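Local coordinates for putative uncharacterized protein smu.1377c (Streptococcus mutans, PDB 3L7V) that is a YrdC-like protein of unproven function that may bind double-stranded RNA and take part in tRNA modification, at residues M152-I155 against R156-C160; I163-V167 against A168-I172; A173-M176 against W177-G181. One frame throughout, in Å; residues are numbered along the deposited sequence.

Contact 1: residues M152-I155 against R156-C160; sequences MTDI and RGTSC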
HETATM    1  N   MSE A 152      -4.024 -10.060  -5.876  1.00 27.98           N
HETATM    2  CA  MSE A 152      -3.047  -9.069  -5.418  1.00 27.98           C
HETATM    3  C   MSE A 152      -1.775  -8.929  -6.285  1.00 29.11           C
HETATM    4  O   MSE A 152      -0.822  -8.261  -5.897  1.00 30.17           O
HETATM    5  CB  MSE A 152      -2.714  -9.257  -3.930  1.00 35.18           C
HETATM    6  CG  MSE A 152      -2.748 -10.695  -3.419  1.00 40.94           C
HETATM    7 SE   MSE A 152      -1.223 -11.781  -3.964  0.80 39.65          SE
HETATM    8  CE  MSE A 152       0.213 -10.440  -3.702  1.00 20.98           C
ATOM      9  N   THR A 153      -1.771  -9.576  -7.448  1.00 27.49           N
ATOM     10  CA  THR A 153      -0.830  -9.262  -8.518  1.00 22.83           C
ATOM     11  C   THR A 153      -1.650  -9.050  -9.783  1.00 29.23           C
ATOM     12  O   THR A 153      -2.801  -9.489  -9.861  1.00 31.60           O
ATOM     13  CB  THR A 153       0.203 -10.393  -8.785  1.00 25.42           C
ATOM     14  OG1 THR A 153      -0.430 -11.492  -9.446  1.00 26.93           O
ATOM     15  CG2 THR A 153       0.847 -10.880  -7.502  1.00 18.97           C
ATOM     16  N   ASP A 154      -1.074  -8.375 -10.771  1.00 29.10           N
ATOM     17  CA  ASP A 154      -1.734  -8.264 -12.062  1.00 27.51           C
ATOM     18  C   ASP A 154      -1.235  -9.377 -12.987  1.00 30.07           C
ATOM     19  O   ASP A 154      -0.458 -10.244 -12.570  1.00 29.46           O
ATOM     20  CB  ASP A 154      -1.522  -6.876 -12.682  1.00 27.54           C
ATOM     21  CG  ASP A 154      -0.073  -6.625 -13.096  1.00 31.06           C
ATOM     22  OD1 ASP A 154       0.159  -5.675 -13.859  1.00 27.16           O
ATOM     23  OD2 ASP A 154       0.833  -7.374 -12.670  1.00 31.53           O
ATOM     24  N   ILE A 155      -1.685  -9.362 -14.238  1.00 34.84           N
ATOM     25  CA  ILE A 155      -1.336 -10.429 -15.180  1.00 36.42           C
ATOM     26  C   ILE A 155       0.152 -10.452 -15.565  1.00 39.54           C
ATOM     27  O   ILE A 155       0.661 -11.487 -15.988  1.00 46.82           O
ATOM     28  CB  ILE A 155      -2.205 -10.374 -16.455  1.00 35.17           C
ATOM     29  CG1 ILE A 155      -2.208  -8.962 -17.038  1.00 37.35           C
ATOM     30  CG2 ILE A 155      -3.632 -10.811 -16.151  1.00 34.36           C
ATOM     31  CD1 ILE A 155      -3.143  -8.790 -18.216  1.00 43.29           C
ATOM     32  N   ARG A 156       0.846  -9.323 -15.423  1.00 34.33           N
ATOM     33  CA  ARG A 156       2.282  -9.273 -15.722  1.00 35.12           C
ATOM     34  C   ARG A 156       3.120  -9.755 -14.543  1.00 31.45           C
ATOM     35  O   ARG A 156       4.332  -9.924 -14.670  1.00 35.58           O
ATOM     36  CB  ARG A 156       2.732  -7.857 -16.084  1.00 39.97           C
ATOM     37  CG  ARG A 156       1.737  -7.058 -16.888  1.00 46.61           C
ATOM     38  CD  ARG A 156       1.563  -5.682 -16.260  1.00 53.09           C
ATOM     39  NE  ARG A 156       2.442  -4.665 -16.825  1.00 55.27           N
ATOM     40  CZ  ARG A 156       2.789  -3.542 -16.204  1.00 50.22           C
ATOM     41  NH1 ARG A 156       2.359  -3.287 -14.971  1.00 43.52           N
ATOM     42  NH2 ARG A 156       3.581  -2.678 -16.816  1.00 49.37           N
ATOM     43  N   GLY A 157       2.482  -9.950 -13.393  1.00 22.17           N
ATOM     44  CA  GLY A 157       3.175 -10.438 -12.213  1.00 22.96           C
ATOM     45  C   GLY A 157       3.747  -9.346 -11.317  1.00 26.32           C
ATOM     46  O   GLY A 157       4.664  -9.598 -10.546  1.00 26.17           O
ATOM     47  N   THR A 158       3.209  -8.135 -11.412  1.00 21.59           N
ATOM     48  CA  THR A 158       3.698  -7.017 -10.609  1.00 23.87           C
ATOM     49  C   THR A 158       2.721  -6.723  -9.470  1.00 26.04           C
ATOM     50  O   THR A 158       1.551  -7.119  -9.548  1.00 25.36           O
ATOM     51  CB  THR A 158       3.897  -5.739 -11.478  1.00 24.78           C
ATOM     52  OG1 THR A 158       2.666  -5.381 -12.120  1.00 23.60           O
ATOM     53  CG2 THR A 158       4.961  -5.964 -12.561  1.00 20.21           C
ATOM     54  N   SER A 159       3.200  -6.052  -8.418  1.00 23.19           N
ATOM     55  CA  SER A 159       2.331  -5.489  -7.367  1.00 18.23           C
ATOM     56  C   SER A 159       2.780  -4.080  -6.985  1.00 22.39           C
ATOM     57  O   SER A 159       3.888  -3.655  -7.354  1.00 15.28           O
ATOM     58  CB  SER A 159       2.329  -6.355  -6.098  1.00 19.01           C
ATOM     59  OG  SER A 159       1.896  -7.686  -6.334  1.00 22.32           O
ATOM     60  N   CYS A 160       1.918  -3.361  -6.254  1.00 19.06           N
ATOM     61  CA  CYS A 160       2.287  -2.083  -5.640  1.00 16.50           C
ATOM     62  C   CYS A 160       2.723  -2.298  -4.182  1.00 23.55           C
ATOM     63  O   CYS A 160       1.907  -2.698  -3.351  1.00 25.94           O
ATOM     64  CB  CYS A 160       1.120  -1.079  -5.686  1.00 13.06           C
ATOM     65  SG  CYS A 160       1.516   0.575  -4.972  1.00 25.57           S
TER
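OD2 of D154 is gripped twice by T158. The backbone N of T158 meets OD2 at 2.8 Å, nearly head-on to its C-O bond, while T158 OG1 reaches OD2, also at 2.8 Å, from 42° above the carboxylate plane. Two donors from one residue hold the carboxylate, which D154 turns back over the bend by setting CG between its own N and carbonyl carbon (chi1 68°). This bend is a type I beta turn, D154 to G157, closed by G157 N to D154 O at 3.1 Å; G157 leaves the turn with positive phi (90°). D154 N returns a bond to T158 O at 3.2 Å. A weak pairing of R156 NH1 with D154 OD1 is doubtful, because OD1 sits too close to R156 CD in the model. Further back, S159 OG donates to M152 O at 2.8 Å, in the carbonyl plane on a lone pair, and CG2 of T153 packs against S159 OG at 3.6 Å. S159 OG also bonds W133 NE1, and T153 OG1 bonds E149 O. The turn thus carries the chain from helix 149-152 into strand 158-163, where S159 pairs with L131 and C160 with V95, between strands 127-132 and 94-96.

Contact 2: residues I163-V167 against A168-I172; sequences IKFGV and AGEQI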
ATOM      1  N   ILE A 163       5.137   1.708   1.795  1.00 18.62           N
ATOM      2  CA  ILE A 163       5.720   1.922   3.134  1.00 14.76           C
ATOM      3  C   ILE A 163       5.196   3.206   3.792  1.00 13.39           C
ATOM      4  O   ILE A 163       4.694   4.085   3.107  1.00 18.86           O
ATOM      5  CB  ILE A 163       7.283   2.088   3.093  1.00 19.19           C
ATOM      6  CG1 ILE A 163       7.685   3.173   2.076  1.00 10.26           C
ATOM      7  CG2 ILE A 163       7.986   0.763   2.834  1.00 16.11           C
ATOM      8  CD1 ILE A 163       9.139   3.616   2.144  1.00 13.95           C
ATOM      9  N   LYS A 164       5.350   3.308   5.117  1.00 15.48           N
ATOM     10  CA  LYS A 164       5.030   4.520   5.901  1.00 15.55           C
ATOM     11  C   LYS A 164       3.640   5.097   5.635  1.00 21.56           C
ATOM     12  O   LYS A 164       3.467   6.309   5.524  1.00 19.40           O
ATOM     13  CB  LYS A 164       6.104   5.617   5.725  1.00 12.73           C
ATOM     14  CG  LYS A 164       7.502   5.243   6.239  1.00 20.23           C
ATOM     15  CD  LYS A 164       7.501   4.918   7.744  1.00 21.43           C
ATOM     16  CE  LYS A 164       8.851   4.354   8.207  1.00 21.64           C
ATOM     17  NZ  LYS A 164       8.859   4.130   9.691  1.00 24.02           N
ATOM     18  N   PHE A 165       2.652   4.218   5.572  1.00 22.00           N
ATOM     19  CA  PHE A 165       1.301   4.579   5.176  1.00 16.94           C
ATOM     20  C   PHE A 165       0.403   5.018   6.323  1.00 17.52           C
ATOM     21  O   PHE A 165      -0.709   5.458   6.084  1.00 15.06           O
ATOM     22  CB  PHE A 165       0.650   3.389   4.450  1.00 17.71           C
ATOM     23  CG  PHE A 165       0.845   2.061   5.159  1.00 20.66           C
ATOM     24  CD1 PHE A 165      -0.108   1.581   6.042  1.00 25.72           C
ATOM     25  CD2 PHE A 165       1.988   1.300   4.936  1.00 20.01           C
ATOM     26  CE1 PHE A 165       0.071   0.356   6.691  1.00 23.07           C
ATOM     27  CE2 PHE A 165       2.170   0.083   5.575  1.00 20.64           C
ATOM     28  CZ  PHE A 165       1.208  -0.388   6.458  1.00 20.95           C
ATOM     29  N   GLY A 166       0.873   4.877   7.560  1.00 23.05           N
ATOM     30  CA  GLY A 166       0.076   5.193   8.737  1.00 14.85           C
ATOM     31  C   GLY A 166       0.404   4.233   9.881  1.00 24.67           C
ATOM     32  O   GLY A 166       0.407   3.016   9.678  1.00 33.31           O
ATOM     33  N   VAL A 167       0.667   4.761  11.079  1.00 20.51           N
ATOM     34  CA  VAL A 167       1.165   3.948  12.199  1.00 21.78           C
ATOM     35  C   VAL A 167       0.298   2.734  12.600  1.00 26.96           C
ATOM     36  O   VAL A 167       0.814   1.620  12.784  1.00 26.40           O
ATOM     37  CB  VAL A 167       1.464   4.804  13.461  1.00 31.32           C
ATOM     38  CG1 VAL A 167       2.059   3.934  14.575  1.00 27.63           C
ATOM     39  CG2 VAL A 167       2.429   5.926  13.127  1.00 32.82           C
ATOM     40  N   ALA A 168      -1.005   2.953  12.743  1.00 24.74           N
ATOM     41  CA  ALA A 168      -1.918   1.906  13.199  1.00 21.71           C
ATOM     42  C   ALA A 168      -1.772   0.632  12.375  1.00 20.95           C
ATOM     43  O   ALA A 168      -1.670  -0.465  12.933  1.00 15.46           O
ATOM     44  CB  ALA A 168      -3.369   2.401  13.162  1.00 20.93           C
ATOM     45  N   GLY A 169      -1.760   0.784  11.048  1.00 20.89           N
ATOM     46  CA  GLY A 169      -1.620  -0.343  10.140  1.00 18.90           C
ATOM     47  C   GLY A 169      -0.174  -0.826  10.024  1.00 21.60           C
ATOM     48  O   GLY A 169       0.070  -2.014   9.785  1.00 15.57           O
ATOM     49  N   GLU A 170       0.783   0.090  10.193  1.00 14.22           N
ATOM     50  CA  GLU A 170       2.202  -0.289  10.235  1.00 18.07           C
ATOM     51  C   GLU A 170       2.486  -1.257  11.386  1.00 21.12           C
ATOM     52  O   GLU A 170       3.196  -2.254  11.200  1.00 25.14           O
ATOM     53  CB  GLU A 170       3.125   0.940  10.341  1.00 17.72           C
ATOM     54  CG  GLU A 170       3.092   1.887   9.139  1.00 25.39           C
ATOM     55  CD  GLU A 170       3.819   3.208   9.400  1.00 35.04           C
ATOM     56  OE1 GLU A 170       4.839   3.182  10.117  1.00 32.51           O
ATOM     57  OE2 GLU A 170       3.375   4.269   8.887  1.00 39.60           O
ATOM     58  N   GLN A 171       1.935  -0.969  12.570  1.00 15.47           N
ATOM     59  CA  GLN A 171       2.101  -1.876  13.713  1.00 18.85           C
ATOM     60  C   GLN A 171       1.600  -3.299  13.405  1.00 20.69           C
ATOM     61  O   GLN A 171       2.307  -4.285  13.641  1.00 19.76           O
ATOM     62  CB  GLN A 171       1.453  -1.313  14.990  1.00 15.71           C
ATOM     63  CG  GLN A 171       2.117  -0.027  15.512  1.00 18.72           C
ATOM     64  CD  GLN A 171       1.267   0.746  16.530  1.00 22.58           C
ATOM     65  OE1 GLN A 171       0.038   0.653  16.537  1.00 23.09           O
ATOM     66  NE2 GLN A 171       1.929   1.529  17.380  1.00 12.83           N
ATOM     67  N   ILE A 172       0.398  -3.407  12.852  1.00 19.12           N
ATOM     68  CA  ILE A 172      -0.165  -4.725  12.557  1.00 19.37           C
ATOM     69  C   ILE A 172       0.629  -5.499  11.501  1.00 22.60           C
ATOM     70  O   ILE A 172       0.879  -6.688  11.669  1.00 25.56           O
ATOM     71  CB  ILE A 172      -1.657  -4.625  12.154  1.00 18.82           C
ATOM     72  CG1 ILE A 172      -2.472  -4.105  13.352  1.00 19.65           C
ATOM     73  CG2 ILE A 172      -2.151  -5.966  11.631  1.00 11.22           C
ATOM     74  CD1 ILE A 172      -3.974  -3.977  13.131  1.00 17.19           C
TER
HETATM   75  O   HOH W   1       6.688   1.613   9.420  1.00 23.64           O
HETATM   76  O   HOH W   2       6.432   5.467  11.560  1.00 32.30           O
HETATM   77  O   HOH W   3      -2.411   2.462   8.573  1.00 38.10           O
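Helix 167-180 starts straight after G166, its N-cap, and the first turn is tied by E170 N to G166 O at 3.0 Å and by Q171 N to V167 O at 2.8 Å. E170 then reaches back over the cap: CG lies beside its own N (chi1 -64°), the rest of the chain is extended, and OE2 accepts from G166 N at 2.9 Å through its anti lone pair. On the way E170 CG passes over the centre of the F165 ring, a CH-pi contact 4.1 Å from the centroid and 13° off the normal. At the other carboxylate oxygen, K164 stops short of a salt bridge; two waters span K164 NZ and OE1 of E170, both weakly on the lysine side, and K164 makes a cation-pi contact with W121. V167 CG1 lies 3.7 Å from Q171 NE2, which bonds to G43 O. A third water joins G166 O to G169 N, weakly at the latter. E170, four residues beyond the cap, thus closes a side-chain-to-backbone loop onto the N-H of the N-cap glycine, an N-terminal helix cap at the connection from strand 158-163 to helix 167-180.

Contact 3: residues A173-M176 against W177-G181; sequences AKEM and WEKEG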
ATOM      1  N   ALA A 173       1.026  -4.827  10.420  1.00 23.67           N
ATOM      2  CA  ALA A 173       1.822  -5.458   9.356  1.00 21.01           C
ATOM      3  C   ALA A 173       3.177  -5.976   9.860  1.00 23.34           C
ATOM      4  O   ALA A 173       3.682  -6.986   9.379  1.00 20.76           O
ATOM      5  CB  ALA A 173       2.032  -4.488   8.197  1.00 15.68           C
ATOM      6  N   LYS A 174       3.761  -5.273  10.825  1.00 21.43           N
ATOM      7  CA  LYS A 174       5.058  -5.653  11.373  1.00 23.40           C
ATOM      8  C   LYS A 174       4.967  -6.909  12.255  1.00 27.99           C
ATOM      9  O   LYS A 174       5.823  -7.796  12.163  1.00 21.84           O
ATOM     10  CB  LYS A 174       5.683  -4.490  12.159  1.00 26.46           C
ATOM     11  CG  LYS A 174       7.142  -4.730  12.558  1.00 32.16           C
ATOM     12  CD  LYS A 174       7.676  -3.621  13.446  1.00 38.27           C
ATOM     13  CE  LYS A 174       9.200  -3.669  13.553  1.00 46.07           C
ATOM     14  NZ  LYS A 174       9.731  -2.659  14.518  1.00 46.91           N
ATOM     15  N   GLU A 175       3.942  -6.971  13.112  1.00 26.00           N
ATOM     16  CA  GLU A 175       3.689  -8.167  13.925  1.00 25.05           C
ATOM     17  C   GLU A 175       3.414  -9.398  13.074  1.00 16.79           C
ATOM     18  O   GLU A 175       3.937 -10.472  13.350  1.00 21.99           O
ATOM     19  CB  GLU A 175       2.510  -7.954  14.880  1.00 35.41           C
ATOM     20  CG  GLU A 175       2.880  -7.290  16.188  1.00 47.54           C
ATOM     21  CD  GLU A 175       3.815  -8.135  17.035  1.00 53.02           C
ATOM     22  OE1 GLU A 175       3.537  -9.336  17.212  1.00 54.56           O
ATOM     23  OE2 GLU A 175       4.822  -7.593  17.536  1.00 57.44           O
HETATM   24  N   MSE A 176       2.568  -9.251  12.057  1.00 13.37           N
HETATM   25  CA  MSE A 176       2.232 -10.378  11.185  1.00 14.83           C
HETATM   26  C   MSE A 176       3.485 -10.925  10.499  1.00 19.68           C
HETATM   27  O   MSE A 176       3.717 -12.138  10.485  1.00 23.51           O
HETATM   28  CB  MSE A 176       1.161  -9.999  10.161  1.00  8.22           C
HETATM   29  CG  MSE A 176      -0.270  -9.845  10.734  1.00 25.82           C
HETATM   30 SE   MSE A 176      -1.204 -11.550  11.134  1.00 43.30          SE
HETATM   31  CE  MSE A 176      -1.725 -12.141   9.338  1.00 24.43           C
ATOM     32  N   TRP A 177       4.299 -10.032   9.948  1.00 19.80           N
ATOM     33  CA  TRP A 177       5.551 -10.444   9.310  1.00 20.37           C
ATOM     34  C   TRP A 177       6.559 -11.109  10.270  1.00 25.70           C
ATOM     35  O   TRP A 177       7.002 -12.232  10.045  1.00 22.80           O
ATOM     36  CB  TRP A 177       6.225  -9.262   8.606  1.00 14.88           C
ATOM     37  CG  TRP A 177       7.485  -9.661   7.910  1.00 23.62           C
ATOM     38  CD1 TRP A 177       8.763  -9.403   8.317  1.00 23.42           C
ATOM     39  CD2 TRP A 177       7.594 -10.427   6.699  1.00 24.59           C
ATOM     40  NE1 TRP A 177       9.656  -9.948   7.430  1.00 24.02           N
ATOM     41  CE2 TRP A 177       8.969 -10.582   6.428  1.00 22.91           C
ATOM     42  CE3 TRP A 177       6.662 -10.995   5.817  1.00 26.71           C
ATOM     43  CZ2 TRP A 177       9.443 -11.281   5.306  1.00 19.78           C
ATOM     44  CZ3 TRP A 177       7.135 -11.691   4.695  1.00 24.73           C
ATOM     45  CH2 TRP A 177       8.514 -11.829   4.457  1.00 20.16           C
ATOM     46  N   GLU A 178       6.925 -10.402  11.333  1.00 27.11           N
ATOM     47  CA  GLU A 178       8.007 -10.854  12.201  1.00 24.95           C
ATOM     48  C   GLU A 178       7.613 -12.039  13.087  1.00 29.74           C
ATOM     49  O   GLU A 178       8.444 -12.869  13.418  1.00 27.96           O
ATOM     50  CB  GLU A 178       8.545  -9.691  13.048  1.00 24.12           C
ATOM     51  CG  GLU A 178       9.495  -8.759  12.294  1.00 28.20           C
ATOM     52  CD  GLU A 178       9.921  -7.524  13.100  1.00 41.16           C
ATOM     53  OE1 GLU A 178       9.590  -7.433  14.301  1.00 47.34           O
ATOM     54  OE2 GLU A 178      10.593  -6.635  12.526  1.00 43.88           O
ATOM     55  N   LYS A 179       6.343 -12.133  13.460  1.00 33.07           N
ATOM     56  CA  LYS A 179       5.946 -13.181  14.392  1.00 32.28           C
ATOM     57  C   LYS A 179       5.152 -14.334  13.793  1.00 34.31           C
ATOM     58  O   LYS A 179       4.950 -15.347  14.451  1.00 43.79           O
ATOM     59  CB  LYS A 179       5.241 -12.594  15.620  1.00 33.82           C
ATOM     60  CG  LYS A 179       6.167 -11.711  16.445  1.00 35.60           C
ATOM     61  CD  LYS A 179       5.612 -11.417  17.826  1.00 44.74           C
ATOM     62  CE  LYS A 179       6.655 -10.693  18.682  1.00 52.44           C
ATOM     63  NZ  LYS A 179       7.217  -9.464  18.027  1.00 53.87           N
ATOM     64  N   GLU A 180       4.726 -14.214  12.544  1.00 25.63           N
ATOM     65  CA  GLU A 180       3.965 -15.299  11.934  1.00 28.68           C
ATOM     66  C   GLU A 180       4.432 -15.573  10.514  1.00 29.98           C
ATOM     67  O   GLU A 180       3.967 -16.512   9.868  1.00 31.71           O
ATOM     68  CB  GLU A 180       2.464 -14.976  11.938  1.00 30.60           C
ATOM     69  CG  GLU A 180       1.908 -14.647  13.306  1.00 35.42           C
ATOM     70  CD  GLU A 180       1.527 -15.894  14.088  1.00 40.60           C
ATOM     71  OE1 GLU A 180       1.274 -16.936  13.445  1.00 44.47           O
ATOM     72  OE2 GLU A 180       1.463 -15.830  15.338  1.00 36.46           O
ATOM     73  N   GLY A 181       5.342 -14.746  10.020  1.00 21.33           N
ATOM     74  CA  GLY A 181       5.773 -14.868   8.637  1.00 21.45           C
ATOM     75  C   GLY A 181       4.649 -14.646   7.633  1.00 24.41           C
ATOM     76  O   GLY A 181       4.692 -15.188   6.522  1.00 30.74           O
TER
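E175 and K179, one turn apart in the last turns of helix 167-180, form an i to i+4 salt bridge on its solvent-facing side, E175 OE2 to K179 NZ at 3.1 Å. NZ comes in on the syn side of the oxygen, 26° out of the carboxylate plane. Both chains bend to meet: E175 at chi2 (-64°), which brings its carboxylate back to the later turn, and K179 at its last torsion, which turns the ammonium toward the glutamate. K174 and E178 repeat the spacing more loosely on this side: K174 CE is 3.4 Å from E178 OE2, but K174 NZ stays 4.5 Å from that oxygen, too far for a salt bridge. On the packed side M176, a selenomethionine folded at chi2 and chi3, is buried against F50, V53 and K54 of helix 47-54, and also touches V184 and S73. E175 touches F50 as well. E180 leads its carboxylate away from the earlier turn to a salt bridge with K54. Backbone bonds run regularly from W177 N to A173 O through K179 N to E175 O. G181 then leaves helical angles with positive phi, and just before it E180 N bonds weakly to M176 O, at 3.1 Å and an N-H...O angle of 133°.

In the fold
The three contacts follow in series along one run of chain, all within the YrdC-like (Sua5/YciO/YrdC) part of the protein. Contact 1 leads into strand 158-163, contact 2 takes the chain from that strand into helix 167-180, and contact 3 lies further along the same helix, its centre about 13 Å from that of contact 2. Contacts 1 and 2 are about 22 Å apart between centres, on opposite sides of the chain's centre. The helix then runs back, yet contact 3 remains about 22 Å from contact 1 by centres and about 11 Å by nearest atoms, without touching. Together they form one strand-to-helix path, with any part in RNA binding left unassigned.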